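Long-range contacts in D-alanyl-lipoteichoic acid synthetase (Streptococcus pneumoniae, PDB 3BMA), which probably takes part in attaching D-alanine to lipoteichoic acid during cell-wall biogenesis: residues V41-F46 and R72-G77; E65-S70 and K214-Q219; F294-V299 and I333-K338. The protein carries 1 engineered substitution. All coordinates share one frame; numbering follows the deposited sequence.

Contact 1: residues V41-F46 and R72-G77; sequences VRFVPF and RPYLLG
V44 and P73 are paired at the middle of a beta-alpha-beta crossover, in which strand 43-47 leads through helix 60-66 to strand 72-76, the outermost parallel strand on this side of an SGNH-hydrolase-type sheet. Five backbone bonds join the strands, beginning with R72 N to R42 O (2.8 Å) and ending with L76 N to F46 O (2.8 Å). Neither P45 nor P73 costs the pairing a bond, since both fall where the backbone N takes no part in it. On one face, F43 turns CE1 against R72 CB at 3.7 Å. This aliphatic base of the arginine suits the ring, while its guanidinium leads away to E65, N68 and the R69 carbonyl. P45 CB meets L76 CD1 on the same flank, and helices 11-18 and 29-36 cover F43 and Y74. Helix 355-369 packs on the other face, against V44 and F46. There F46 has CG anti to its carbonyl carbon (chi1 -88°), which lays the ring alongside P73. The compact, puckered proline offers polarised C-H groups to an aromatic face: P73 CB stands 3.5 Å from the centroid of the F46 ring, 6° off its normal, a CH-pi contact.

Contact 2: residues E65-S70 and K214-Q219; sequences EKYNRS and KILPDQ
The ring of Y67 has D218 O near its plane at the edge, 4.2 Å from CE1, while K66 CG, from the preceding residue, lies 3.6 Å above the plane over the centre of one face. F220 adds an edge-to-face ring contact. Y67 is the first residue to leave helical geometry after helix 60-66, and it sends its hydroxyl to the loop between helices 202-210 and 222-235. There Y67 OH donates to P217 O at 2.9 Å, with the donor tilted 17° from the carbonyl plane. A tyrosine suits this place because its rigid ring carries a polar tip across to a backbone carbonyl, yet still offers carbon to its neighbours. L216 crosses it at about a right angle, with CD2 3.8 Å from Y67 CE2. The leucine is buried and also rests on V62 and L63 of the helix. K66 is bent at chi2, chi3 and chi4 (58° at the first), which brings NZ to the loop. It lies 2.8 Å from L216 O, but at a poor angle; its hydrogen bond goes to L213 O. D218 OD2 is 4.5 Å from K66 NZ, beyond a salt bridge. The polar hold on the loop thus comes through main-chain oxygens, P217 O and, just before the segment, L213 O, beside the packing of L216; the acidic side chain probably adds a modest electrostatic attraction.

Contact 3: residues F294-V299 and I333-K338; sequences FIIPPV and IADFSK
I295 and F336 meet because both hold their first branch anti to their own carbonyl carbon: in I295 (chi1 -43°) this leaves CG2 anti to the backbone N, and in F336 (chi1 -58°) it swings the ring to meet that methyl. I295 CG2 reaches the ring in its plane, at the edge, 3.8 Å from F336 CE2. Small A334 suits the same face, its CB touching I295 CD1, with helix 355-369 packed over all three residues. On the other face of the sheet, I296 CD1 lies against I333 CG2 at 3.8 Å, beta-branched side chains that fit an extended backbone. Strand 333-335 is the outermost parallel strand at this end of the sheet, joined to strand 291-296 by three backbone bonds; the straightest is I296 N to A334 O, 169° at the hydrogen. Beyond F336 N to I296 O the chains enter loops. An Asx turn ends strand 333-335, with S337 N giving to D335 OD2 at 3.0 Å, while D335 OD1 forms a salt bridge with R322. P298 packs its ring on the turn, CG 3.3 Å from F336 O. Past it a water accepts from V299 N at 3.0 Å and donates to S337 O at 2.8 Å.

Contacts 1 and 3 are buried and lie in the same parallel sheet, each joining an outermost strand to its inner neighbour; their centres are about 20 Å apart, and helix 355-369 packs against both. Contact 2 is a surface contact, about 25 Å from the centre of the chain, where one hydroxyl bond and loop carbonyls replace the repeated backbone pairing of strands flanked by apolar side chains. It nevertheless shares an element with contact 1, because helix 60-66 is the connection between the paired strands 43-47 and 72-76, and the salt bridge from R72 NE to E65 OE2 ties the two together. Contact 3 touches neither of the others directly.

Contact 1: residues V41-F46 and R72-G77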
ATOM      1  N   VAL C  41     -38.776  -2.064  12.836  1.00 56.17           N
ATOM      2  CA  VAL C  41     -39.763  -1.805  11.782  1.00 54.30           C
ATOM      3  C   VAL C  41     -39.268  -2.279  10.418  1.00 50.22           C
ATOM      4  O   VAL C  41     -38.085  -2.157  10.093  1.00 52.01           O
ATOM      5  CB  VAL C  41     -40.159  -0.312  11.690  1.00 56.69           C
ATOM      6  CG1 VAL C  41     -41.189   0.043  12.759  1.00 63.26           C
ATOM      7  CG2 VAL C  41     -38.936   0.577  11.796  1.00 60.53           C
ATOM      8  N   ARG C  42     -40.188  -2.818   9.625  1.00 45.94           N
ATOM      9  CA  ARG C  42     -39.853  -3.354   8.314  1.00 40.02           C
ATOM     10  C   ARG C  42     -40.012  -2.301   7.224  1.00 41.10           C
ATOM     11  O   ARG C  42     -41.109  -1.801   6.982  1.00 41.58           O
ATOM     12  CB  ARG C  42     -40.707  -4.582   8.006  1.00 36.57           C
ATOM     13  CG  ARG C  42     -40.410  -5.231   6.675  1.00 36.76           C
ATOM     14  CD  ARG C  42     -41.434  -6.294   6.377  1.00 40.67           C
ATOM     15  NE  ARG C  42     -41.230  -6.896   5.064  1.00 46.03           N
ATOM     16  CZ  ARG C  42     -42.147  -7.613   4.422  1.00 45.33           C
ATOM     17  NH1 ARG C  42     -43.339  -7.816   4.970  1.00 52.44           N
ATOM     18  NH2 ARG C  42     -41.873  -8.124   3.229  1.00 46.17           N
ATOM     19  N   PHE C  43     -38.898  -1.958   6.588  1.00 36.12           N
ATOM     20  CA  PHE C  43     -38.912  -1.095   5.422  1.00 31.45           C
ATOM     21  C   PHE C  43     -38.664  -1.942   4.179  1.00 34.03           C
ATOM     22  O   PHE C  43     -37.809  -2.831   4.183  1.00 37.27           O
ATOM     23  CB  PHE C  43     -37.887   0.037   5.551  1.00 27.05           C
ATOM     24  CG  PHE C  43     -38.350   1.182   6.418  1.00 23.50           C
ATOM     25  CD1 PHE C  43     -39.053   2.249   5.868  1.00 15.50           C
ATOM     26  CD2 PHE C  43     -38.077   1.196   7.786  1.00 24.50           C
ATOM     27  CE1 PHE C  43     -39.491   3.313   6.675  1.00 30.65           C
ATOM     28  CE2 PHE C  43     -38.506   2.258   8.596  1.00 21.88           C
ATOM     29  CZ  PHE C  43     -39.213   3.312   8.041  1.00 15.66           C
ATOM     30  N   VAL C  44     -39.436  -1.674   3.130  1.00 29.68           N
ATOM     31  CA  VAL C  44     -39.395  -2.453   1.896  1.00 32.39           C
ATOM     32  C   VAL C  44     -38.938  -1.553   0.751  1.00 31.52           C
ATOM     33  O   VAL C  44     -39.529  -0.492   0.529  1.00 33.45           O
ATOM     34  CB  VAL C  44     -40.785  -3.067   1.559  1.00 31.02           C
ATOM     35  CG1 VAL C  44     -40.722  -3.920   0.288  1.00 32.88           C
ATOM     36  CG2 VAL C  44     -41.294  -3.902   2.711  1.00 31.88           C
ATOM     37  N   PRO C  45     -37.876  -1.965   0.029  1.00 32.38           N
ATOM     38  CA  PRO C  45     -37.406  -1.214  -1.129  1.00 29.82           C
ATOM     39  C   PRO C  45     -38.460  -1.146  -2.230  1.00 32.36           C
ATOM     40  O   PRO C  45     -38.889  -2.180  -2.753  1.00 36.02           O
ATOM     41  CB  PRO C  45     -36.191  -2.028  -1.601  1.00 30.24           C
ATOM     42  CG  PRO C  45     -35.765  -2.803  -0.420  1.00 29.36           C
ATOM     43  CD  PRO C  45     -37.039  -3.154   0.273  1.00 29.56           C
ATOM     44  N   PHE C  46     -38.883   0.074  -2.551  1.00 33.96           N
ATOM     45  CA  PHE C  46     -39.789   0.326  -3.667  1.00 32.41           C
ATOM     46  C   PHE C  46     -39.018   1.005  -4.796  1.00 35.99           C
ATOM     47  O   PHE C  46     -38.910   2.232  -4.834  1.00 39.97           O
ATOM     48  CB  PHE C  46     -40.963   1.203  -3.221  1.00 33.18           C
ATOM     49  CG  PHE C  46     -42.142   0.436  -2.658  1.00 38.30           C
ATOM     50  CD1 PHE C  46     -41.968  -0.558  -1.694  1.00 40.43           C
ATOM     51  CD2 PHE C  46     -43.435   0.743  -3.071  1.00 37.49           C
ATOM     52  CE1 PHE C  46     -43.061  -1.246  -1.169  1.00 43.61           C
ATOM     53  CE2 PHE C  46     -44.537   0.063  -2.548  1.00 40.14           C
ATOM     54  CZ  PHE C  46     -44.349  -0.932  -1.596  1.00 33.77           C
ATOM     55  N   ARG C  72     -43.375  -0.673   5.784  1.00 36.75           N
ATOM     56  CA  ARG C  72     -43.398   0.660   5.192  1.00 34.12           C
ATOM     57  C   ARG C  72     -42.592   0.628   3.896  1.00 36.73           C
ATOM     58  O   ARG C  72     -41.551  -0.022   3.842  1.00 38.11           O
ATOM     59  CB  ARG C  72     -42.791   1.698   6.136  1.00 32.64           C
ATOM     60  CG  ARG C  72     -43.550   1.933   7.436  1.00 41.54           C
ATOM     61  CD  ARG C  72     -44.961   2.470   7.198  1.00 44.63           C
ATOM     62  NE  ARG C  72     -45.671   2.736   8.452  1.00 48.49           N
ATOM     63  CZ  ARG C  72     -46.303   1.820   9.184  1.00 45.15           C
ATOM     64  NH1 ARG C  72     -46.328   0.546   8.804  1.00 45.28           N
ATOM     65  NH2 ARG C  72     -46.916   2.178  10.302  1.00 46.06           N
ATOM     66  N   PRO C  73     -43.081   1.294   2.835  1.00 38.08           N
ATOM     67  CA  PRO C  73     -42.264   1.427   1.627  1.00 37.89           C
ATOM     68  C   PRO C  73     -41.093   2.389   1.826  1.00 37.75           C
ATOM     69  O   PRO C  73     -41.260   3.435   2.454  1.00 37.51           O
ATOM     70  CB  PRO C  73     -43.244   2.007   0.594  1.00 35.07           C
ATOM     71  CG  PRO C  73     -44.612   1.852   1.194  1.00 38.30           C
ATOM     72  CD  PRO C  73     -44.407   1.915   2.670  1.00 36.00           C
ATOM     73  N   TYR C  74     -39.913   2.009   1.334  1.00 37.01           N
ATOM     74  CA  TYR C  74     -38.813   2.953   1.154  1.00 35.63           C
ATOM     75  C   TYR C  74     -38.731   3.255  -0.334  1.00 33.34           C
ATOM     76  O   TYR C  74     -38.282   2.424  -1.120  1.00 34.06           O
ATOM     77  CB  TYR C  74     -37.470   2.411   1.669  1.00 35.17           C
ATOM     78  CG  TYR C  74     -36.433   3.510   1.863  1.00 34.71           C
ATOM     79  CD1 TYR C  74     -36.171   4.029   3.128  1.00 32.74           C
ATOM     80  CD2 TYR C  74     -35.737   4.050   0.777  1.00 30.65           C
ATOM     81  CE1 TYR C  74     -35.239   5.050   3.308  1.00 31.07           C
ATOM     82  CE2 TYR C  74     -34.806   5.073   0.946  1.00 31.44           C
ATOM     83  CZ  TYR C  74     -34.562   5.566   2.214  1.00 36.49           C
ATOM     84  OH  TYR C  74     -33.636   6.573   2.385  1.00 43.63           O
ATOM     85  N   LEU C  75     -39.164   4.453  -0.707  1.00 32.75           N
ATOM     86  CA  LEU C  75     -39.294   4.817  -2.112  1.00 39.85           C
ATOM     87  C   LEU C  75     -37.942   5.163  -2.724  1.00 41.66           C
ATOM     88  O   LEU C  75     -37.320   6.169  -2.376  1.00 46.75           O
ATOM     89  CB  LEU C  75     -40.303   5.958  -2.282  1.00 41.61           C
ATOM     90  CG  LEU C  75     -41.649   5.799  -1.554  1.00 42.79           C
ATOM     91  CD1 LEU C  75     -42.390   7.125  -1.505  1.00 44.13           C
ATOM     92  CD2 LEU C  75     -42.516   4.702  -2.164  1.00 36.37           C
ATOM     93  N   LEU C  76     -37.492   4.299  -3.628  1.00 40.27           N
ATOM     94  CA  LEU C  76     -36.188   4.430  -4.254  1.00 34.12           C
ATOM     95  C   LEU C  76     -36.307   4.743  -5.737  1.00 40.04           C
ATOM     96  O   LEU C  76     -36.396   3.840  -6.571  1.00 46.50           O
ATOM     97  CB  LEU C  76     -35.369   3.156  -4.045  1.00 33.86           C
ATOM     98  CG  LEU C  76     -34.899   2.872  -2.620  1.00 38.52           C
ATOM     99  CD1 LEU C  76     -34.666   1.388  -2.426  1.00 41.09           C
ATOM    100  CD2 LEU C  76     -33.644   3.669  -2.291  1.00 37.54           C
ATOM    101  N   GLY C  77     -36.302   6.030  -6.062  1.00 40.39           N
ATOM    102  CA  GLY C  77     -36.325   6.454  -7.451  1.00 40.57           C
ATOM    103  C   GLY C  77     -36.529   7.936  -7.669  1.00 42.21           C
ATOM    104  O   GLY C  77     -37.104   8.631  -6.828  1.00 47.84           O
TER

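Contact 2: residues E65-S70 and K214-Q219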
ATOM      1  N   GLU C  65     -49.216   3.887   6.353  1.00 46.30           N
ATOM      2  CA  GLU C  65     -49.097   4.690   7.567  1.00 49.87           C
ATOM      3  C   GLU C  65     -50.396   4.774   8.373  1.00 55.73           C
ATOM      4  O   GLU C  65     -50.389   4.528   9.585  1.00 56.30           O
ATOM      5  CB  GLU C  65     -48.561   6.093   7.242  1.00 48.48           C
ATOM      6  CG  GLU C  65     -48.248   6.963   8.465  1.00 49.97           C
ATOM      7  CD  GLU C  65     -47.311   6.290   9.462  1.00 56.00           C
ATOM      8  OE1 GLU C  65     -47.649   6.277  10.663  1.00 57.55           O
ATOM      9  OE2 GLU C  65     -46.248   5.773   9.050  1.00 54.56           O
ATOM     10  N   LYS C  66     -51.496   5.131   7.703  1.00 59.86           N
ATOM     11  CA  LYS C  66     -52.815   5.211   8.342  1.00 60.02           C
ATOM     12  C   LYS C  66     -53.228   3.856   8.910  1.00 60.15           C
ATOM     13  O   LYS C  66     -53.630   3.761  10.072  1.00 64.43           O
ATOM     14  CB  LYS C  66     -53.869   5.770   7.362  1.00 59.14           C
ATOM     15  CG  LYS C  66     -55.362   5.435   7.638  1.00 62.96           C
ATOM     16  CD  LYS C  66     -55.902   5.884   9.014  1.00 69.74           C
ATOM     17  CE  LYS C  66     -56.075   7.382   9.139  1.00 67.57           C
ATOM     18  NZ  LYS C  66     -57.312   7.840   8.457  1.00 66.79           N
ATOM     19  N   TYR C  67     -53.087   2.811   8.102  1.00 59.88           N
ATOM     20  CA  TYR C  67     -53.585   1.491   8.475  1.00 58.08           C
ATOM     21  C   TYR C  67     -52.570   0.626   9.228  1.00 59.08           C
ATOM     22  O   TYR C  67     -52.831  -0.557   9.475  1.00 63.59           O
ATOM     23  CB  TYR C  67     -54.172   0.781   7.248  1.00 56.69           C
ATOM     24  CG  TYR C  67     -55.269   1.594   6.589  1.00 54.31           C
ATOM     25  CD1 TYR C  67     -56.486   1.810   7.237  1.00 53.41           C
ATOM     26  CD2 TYR C  67     -55.083   2.171   5.335  1.00 45.26           C
ATOM     27  CE1 TYR C  67     -57.491   2.568   6.649  1.00 51.37           C
ATOM     28  CE2 TYR C  67     -56.083   2.930   4.735  1.00 56.44           C
ATOM     29  CZ  TYR C  67     -57.284   3.124   5.399  1.00 56.00           C
ATOM     30  OH  TYR C  67     -58.277   3.872   4.811  1.00 57.99           O
ATOM     31  N   ASN C  68     -51.440   1.238   9.601  1.00 55.50           N
ATOM     32  CA  ASN C  68     -50.402   0.632  10.453  1.00 54.68           C
ATOM     33  C   ASN C  68     -49.998  -0.775  10.003  1.00 49.43           C
ATOM     34  O   ASN C  68     -50.080  -1.748  10.764  1.00 49.40           O
ATOM     35  CB  ASN C  68     -50.831   0.665  11.936  1.00 55.91           C
ATOM     36  CG  ASN C  68     -49.682   0.361  12.900  1.00 66.83           C
ATOM     37  OD1 ASN C  68     -48.505   0.482  12.553  1.00 68.90           O
ATOM     38  ND2 ASN C  68     -50.030  -0.038  14.119  1.00 73.23           N
ATOM     39  N   ARG C  69     -49.574  -0.871   8.747  1.00 45.77           N
ATOM     40  CA  ARG C  69     -49.267  -2.159   8.129  1.00 41.77           C
ATOM     41  C   ARG C  69     -47.987  -2.786   8.679  1.00 38.44           C
ATOM     42  O   ARG C  69     -47.222  -2.130   9.388  1.00 38.56           O
ATOM     43  CB  ARG C  69     -49.208  -2.016   6.604  1.00 40.26           C
ATOM     44  CG  ARG C  69     -50.545  -1.625   5.996  1.00 42.09           C
ATOM     45  CD  ARG C  69     -50.526  -1.693   4.492  1.00 38.33           C
ATOM     46  NE  ARG C  69     -51.881  -1.664   3.947  1.00 43.99           N
ATOM     47  CZ  ARG C  69     -52.173  -1.657   2.649  1.00 41.08           C
ATOM     48  NH1 ARG C  69     -51.208  -1.676   1.744  1.00 45.27           N
ATOM     49  NH2 ARG C  69     -53.435  -1.635   2.257  1.00 45.23           N
ATOM     50  N   SER C  70     -47.761  -4.055   8.350  1.00 40.84           N
ATOM     51  CA  SER C  70     -46.570  -4.784   8.802  1.00 42.26           C
ATOM     52  C   SER C  70     -45.289  -4.373   8.057  1.00 40.75           C
ATOM     53  O   SER C  70     -44.227  -4.972   8.255  1.00 45.17           O
ATOM     54  CB  SER C  70     -46.797  -6.298   8.698  1.00 42.84           C
ATOM     55  OG  SER C  70     -47.192  -6.676   7.389  1.00 49.28           O
ATOM     56  N   LYS C 214     -55.775  12.360   7.055  1.00 73.37           N
ATOM     57  CA  LYS C 214     -57.031  12.868   7.608  1.00 76.53           C
ATOM     58  C   LYS C 214     -58.254  12.521   6.752  1.00 73.41           C
ATOM     59  O   LYS C 214     -59.333  12.257   7.288  1.00 71.64           O
ATOM     60  CB  LYS C 214     -56.940  14.382   7.827  1.00 80.62           C
ATOM     61  CG  LYS C 214     -55.907  14.785   8.870  1.00 88.94           C
ATOM     62  CD  LYS C 214     -55.473  16.232   8.703  1.00 96.40           C
ATOM     63  CE  LYS C 214     -54.325  16.566   9.643  1.00 97.76           C
ATOM     64  NZ  LYS C 214     -53.819  17.950   9.433  1.00100.49           N
ATOM     65  N   ILE C 215     -58.073  12.503   5.432  1.00 69.90           N
ATOM     66  CA  ILE C 215     -59.172  12.257   4.490  1.00 69.64           C
ATOM     67  C   ILE C 215     -59.575  10.778   4.357  1.00 69.05           C
ATOM     68  O   ILE C 215     -60.663  10.467   3.863  1.00 70.27           O
ATOM     69  CB  ILE C 215     -58.885  12.866   3.083  1.00 71.84           C
ATOM     70  CG1 ILE C 215     -57.672  12.194   2.421  1.00 72.96           C
ATOM     71  CG2 ILE C 215     -58.704  14.387   3.179  1.00 72.72           C
ATOM     72  CD1 ILE C 215     -57.637  12.306   0.904  1.00 71.53           C
ATOM     73  N   LEU C 216     -58.700   9.878   4.804  1.00 64.83           N
ATOM     74  CA  LEU C 216     -58.937   8.435   4.720  1.00 59.77           C
ATOM     75  C   LEU C 216     -59.799   7.905   5.871  1.00 58.62           C
ATOM     76  O   LEU C 216     -59.667   8.377   7.003  1.00 59.58           O
ATOM     77  CB  LEU C 216     -57.600   7.679   4.663  1.00 59.45           C
ATOM     78  CG  LEU C 216     -57.144   7.100   3.315  1.00 57.13           C
ATOM     79  CD1 LEU C 216     -57.236   8.106   2.166  1.00 53.05           C
ATOM     80  CD2 LEU C 216     -55.739   6.522   3.428  1.00 57.07           C
ATOM     81  N   PRO C 217     -60.696   6.932   5.581  1.00 56.59           N
ATOM     82  CA  PRO C 217     -61.468   6.251   6.626  1.00 57.42           C
ATOM     83  C   PRO C 217     -60.577   5.461   7.577  1.00 59.58           C
ATOM     84  O   PRO C 217     -59.532   4.957   7.167  1.00 65.48           O
ATOM     85  CB  PRO C 217     -62.366   5.292   5.835  1.00 55.92           C
ATOM     86  CG  PRO C 217     -61.689   5.111   4.533  1.00 52.34           C
ATOM     87  CD  PRO C 217     -61.055   6.432   4.240  1.00 56.46           C
ATOM     88  N   ASP C 218     -60.998   5.357   8.834  1.00 62.44           N
ATOM     89  CA  ASP C 218     -60.216   4.681   9.871  1.00 61.85           C
ATOM     90  C   ASP C 218     -60.282   3.155   9.777  1.00 63.14           C
ATOM     91  O   ASP C 218     -59.425   2.462  10.327  1.00 63.52           O
ATOM     92  CB  ASP C 218     -60.644   5.156  11.261  1.00 64.11           C
ATOM     93  CG  ASP C 218     -60.536   6.665  11.422  1.00 68.09           C
ATOM     94  OD1 ASP C 218     -61.288   7.400  10.744  1.00 65.24           O
ATOM     95  OD2 ASP C 218     -59.704   7.116  12.236  1.00 73.20           O
ATOM     96  N   GLN C 219     -61.300   2.640   9.089  1.00 63.45           N
ATOM     97  CA  GLN C 219     -61.393   1.208   8.799  1.00 66.11           C
ATOM     98  C   GLN C 219     -61.095   0.916   7.331  1.00 65.22           C
ATOM     99  O   GLN C 219     -61.672   1.536   6.430  1.00 64.09           O
ATOM    100  CB  GLN C 219     -62.760   0.647   9.196  1.00 68.48           C
ATOM    101  CG  GLN C 219     -62.892   0.355  10.684  1.00 79.32           C
ATOM    102  CD  GLN C 219     -63.687  -0.908  10.965  1.00 85.86           C
ATOM    103  OE1 GLN C 219     -63.129  -1.920  11.393  1.00 87.96           O
ATOM    104  NE2 GLN C 219     -64.994  -0.858  10.718  1.00 83.74           N
TER

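Contact 3: residues F294-V299 and I333-K338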
ATOM      1  N   PHE C 294     -42.916  -7.397  -9.783  1.00 32.36           N
ATOM      2  CA  PHE C 294     -42.762  -6.428 -10.867  1.00 27.63           C
ATOM      3  C   PHE C 294     -44.082  -5.764 -11.248  1.00 34.54           C
ATOM      4  O   PHE C 294     -45.133  -6.408 -11.281  1.00 30.26           O
ATOM      5  CB  PHE C 294     -42.108  -7.077 -12.087  1.00 30.78           C
ATOM      6  CG  PHE C 294     -40.748  -7.649 -11.802  1.00 31.82           C
ATOM      7  CD1 PHE C 294     -39.628  -6.820 -11.738  1.00 30.00           C
ATOM      8  CD2 PHE C 294     -40.587  -9.009 -11.565  1.00 35.03           C
ATOM      9  CE1 PHE C 294     -38.371  -7.335 -11.470  1.00 19.02           C
ATOM     10  CE2 PHE C 294     -39.330  -9.538 -11.289  1.00 34.04           C
ATOM     11  CZ  PHE C 294     -38.221  -8.699 -11.243  1.00 27.11           C
ATOM     12  N   ILE C 295     -44.014  -4.465 -11.525  1.00 34.45           N
ATOM     13  CA  ILE C 295     -45.189  -3.689 -11.904  1.00 33.76           C
ATOM     14  C   ILE C 295     -45.007  -3.196 -13.334  1.00 35.31           C
ATOM     15  O   ILE C 295     -44.008  -2.550 -13.653  1.00 34.95           O
ATOM     16  CB  ILE C 295     -45.404  -2.472 -10.966  1.00 31.42           C
ATOM     17  CG1 ILE C 295     -45.181  -2.842  -9.486  1.00 34.94           C
ATOM     18  CG2 ILE C 295     -46.759  -1.800 -11.226  1.00 32.45           C
ATOM     19  CD1 ILE C 295     -46.160  -3.851  -8.890  1.00 32.35           C
ATOM     20  N   ILE C 296     -45.963  -3.523 -14.197  1.00 36.59           N
ATOM     21  CA  ILE C 296     -45.929  -3.052 -15.576  1.00 32.59           C
ATOM     22  C   ILE C 296     -47.095  -2.088 -15.800  1.00 33.94           C
ATOM     23  O   ILE C 296     -48.230  -2.528 -15.957  1.00 34.11           O
ATOM     24  CB  ILE C 296     -45.952  -4.216 -16.597  1.00 28.57           C
ATOM     25  CG1 ILE C 296     -44.876  -5.254 -16.257  1.00 27.90           C
ATOM     26  CG2 ILE C 296     -45.748  -3.685 -18.014  1.00 34.10           C
ATOM     27  CD1 ILE C 296     -44.786  -6.415 -17.236  1.00 36.89           C
ATOM     28  N   PRO C 297     -46.817  -0.769 -15.791  1.00 37.64           N
ATOM     29  CA  PRO C 297     -47.833   0.277 -15.941  1.00 38.17           C
ATOM     30  C   PRO C 297     -48.348   0.413 -17.375  1.00 42.16           C
ATOM     31  O   PRO C 297     -47.641   0.047 -18.323  1.00 39.83           O
ATOM     32  CB  PRO C 297     -47.081   1.562 -15.548  1.00 36.79           C
ATOM     33  CG  PRO C 297     -45.783   1.117 -14.967  1.00 42.79           C
ATOM     34  CD  PRO C 297     -45.479  -0.181 -15.626  1.00 41.10           C
ATOM     35  N   PRO C 298     -49.586   0.917 -17.540  1.00 41.85           N
ATOM     36  CA  PRO C 298     -50.040   1.287 -18.869  1.00 44.75           C
ATOM     37  C   PRO C 298     -49.705   2.738 -19.228  1.00 48.66           C
ATOM     38  O   PRO C 298     -49.255   3.513 -18.377  1.00 46.66           O
ATOM     39  CB  PRO C 298     -51.553   1.130 -18.756  1.00 41.91           C
ATOM     40  CG  PRO C 298     -51.852   1.529 -17.354  1.00 38.75           C
ATOM     41  CD  PRO C 298     -50.647   1.119 -16.531  1.00 42.40           C
ATOM     42  N   VAL C 299     -49.917   3.086 -20.493  1.00 49.66           N
ATOM     43  CA  VAL C 299     -49.947   4.477 -20.920  1.00 51.62           C
ATOM     44  C   VAL C 299     -51.430   4.858 -20.988  1.00 49.95           C
ATOM     45  O   VAL C 299     -52.276   3.994 -21.227  1.00 51.22           O
ATOM     46  CB  VAL C 299     -49.205   4.669 -22.279  1.00 48.44           C
ATOM     47  CG1 VAL C 299     -49.401   6.067 -22.853  1.00 51.99           C
ATOM     48  CG2 VAL C 299     -47.720   4.402 -22.109  1.00 55.10           C
ATOM     49  N   ILE C 333     -45.670 -10.929 -11.301  1.00 37.91           N
ATOM     50  CA  ILE C 333     -45.820  -9.783 -12.195  1.00 31.03           C
ATOM     51  C   ILE C 333     -47.219  -9.199 -12.091  1.00 32.20           C
ATOM     52  O   ILE C 333     -48.200  -9.847 -12.468  1.00 32.25           O
ATOM     53  CB  ILE C 333     -45.561 -10.165 -13.676  1.00 32.28           C
ATOM     54  CG1 ILE C 333     -44.217 -10.876 -13.840  1.00 32.72           C
ATOM     55  CG2 ILE C 333     -45.637  -8.932 -14.564  1.00 30.83           C
ATOM     56  CD1 ILE C 333     -44.047 -11.550 -15.175  1.00 35.71           C
ATOM     57  N   ALA C 334     -47.304  -7.975 -11.575  1.00 36.16           N
ATOM     58  CA  ALA C 334     -48.552  -7.221 -11.558  1.00 36.83           C
ATOM     59  C   ALA C 334     -48.664  -6.383 -12.836  1.00 38.97           C
ATOM     60  O   ALA C 334     -48.232  -5.230 -12.890  1.00 35.86           O
ATOM     61  CB  ALA C 334     -48.637  -6.349 -10.315  1.00 37.95           C
ATOM     62  N   ASP C 335     -49.246  -6.995 -13.864  1.00 41.93           N
ATOM     63  CA  ASP C 335     -49.366  -6.412 -15.194  1.00 36.89           C
ATOM     64  C   ASP C 335     -50.628  -5.554 -15.298  1.00 37.53           C
ATOM     65  O   ASP C 335     -51.745  -6.055 -15.170  1.00 45.41           O
ATOM     66  CB  ASP C 335     -49.396  -7.546 -16.224  1.00 37.89           C
ATOM     67  CG  ASP C 335     -49.193  -7.070 -17.651  1.00 39.22           C
ATOM     68  OD1 ASP C 335     -48.836  -7.917 -18.497  1.00 42.88           O
ATOM     69  OD2 ASP C 335     -49.386  -5.871 -17.939  1.00 40.70           O
ATOM     70  N   PHE C 336     -50.437  -4.262 -15.541  1.00 38.29           N
ATOM     71  CA  PHE C 336     -51.544  -3.316 -15.665  1.00 36.29           C
ATOM     72  C   PHE C 336     -51.577  -2.653 -17.033  1.00 37.04           C
ATOM     73  O   PHE C 336     -52.343  -1.718 -17.238  1.00 38.51           O
ATOM     74  CB  PHE C 336     -51.461  -2.230 -14.588  1.00 39.75           C
ATOM     75  CG  PHE C 336     -51.461  -2.757 -13.185  1.00 47.38           C
ATOM     76  CD1 PHE C 336     -52.612  -3.314 -12.633  1.00 50.60           C
ATOM     77  CD2 PHE C 336     -50.312  -2.684 -12.406  1.00 48.05           C
ATOM     78  CE1 PHE C 336     -52.613  -3.802 -11.329  1.00 47.10           C
ATOM     79  CE2 PHE C 336     -50.304  -3.166 -11.100  1.00 44.84           C
ATOM     80  CZ  PHE C 336     -51.457  -3.727 -10.561  1.00 46.40           C
ATOM     81  N   SER C 337     -50.767  -3.157 -17.965  1.00 32.71           N
ATOM     82  CA  SER C 337     -50.598  -2.563 -19.294  1.00 36.33           C
ATOM     83  C   SER C 337     -51.861  -2.472 -20.163  1.00 41.17           C
ATOM     84  O   SER C 337     -51.898  -1.696 -21.120  1.00 47.85           O
ATOM     85  CB  SER C 337     -49.514  -3.313 -20.066  1.00 33.78           C
ATOM     86  OG  SER C 337     -49.981  -4.591 -20.460  1.00 36.10           O
ATOM     87  N   LYS C 338     -52.879  -3.270 -19.844  1.00 43.63           N
ATOM     88  CA  LYS C 338     -54.163  -3.218 -20.556  1.00 44.01           C
ATOM     89  C   LYS C 338     -55.208  -2.348 -19.841  1.00 39.05           C
ATOM     90  O   LYS C 338     -56.343  -2.224 -20.308  1.00 42.92           O
ATOM     91  CB  LYS C 338     -54.711  -4.633 -20.799  1.00 42.11           C
ATOM     92  CG  LYS C 338     -53.970  -5.425 -21.872  1.00 42.80           C
ATOM     93  CD  LYS C 338     -54.498  -6.854 -21.962  1.00 45.75           C
ATOM     94  CE  LYS C 338     -53.800  -7.651 -23.055  1.00 48.14           C
ATOM     95  NZ  LYS C 338     -53.969  -9.120 -22.850  1.00 41.90           N
TER
HETATM   96  O   HOH W   1     -51.156   0.849 -22.069  1.00 49.60           O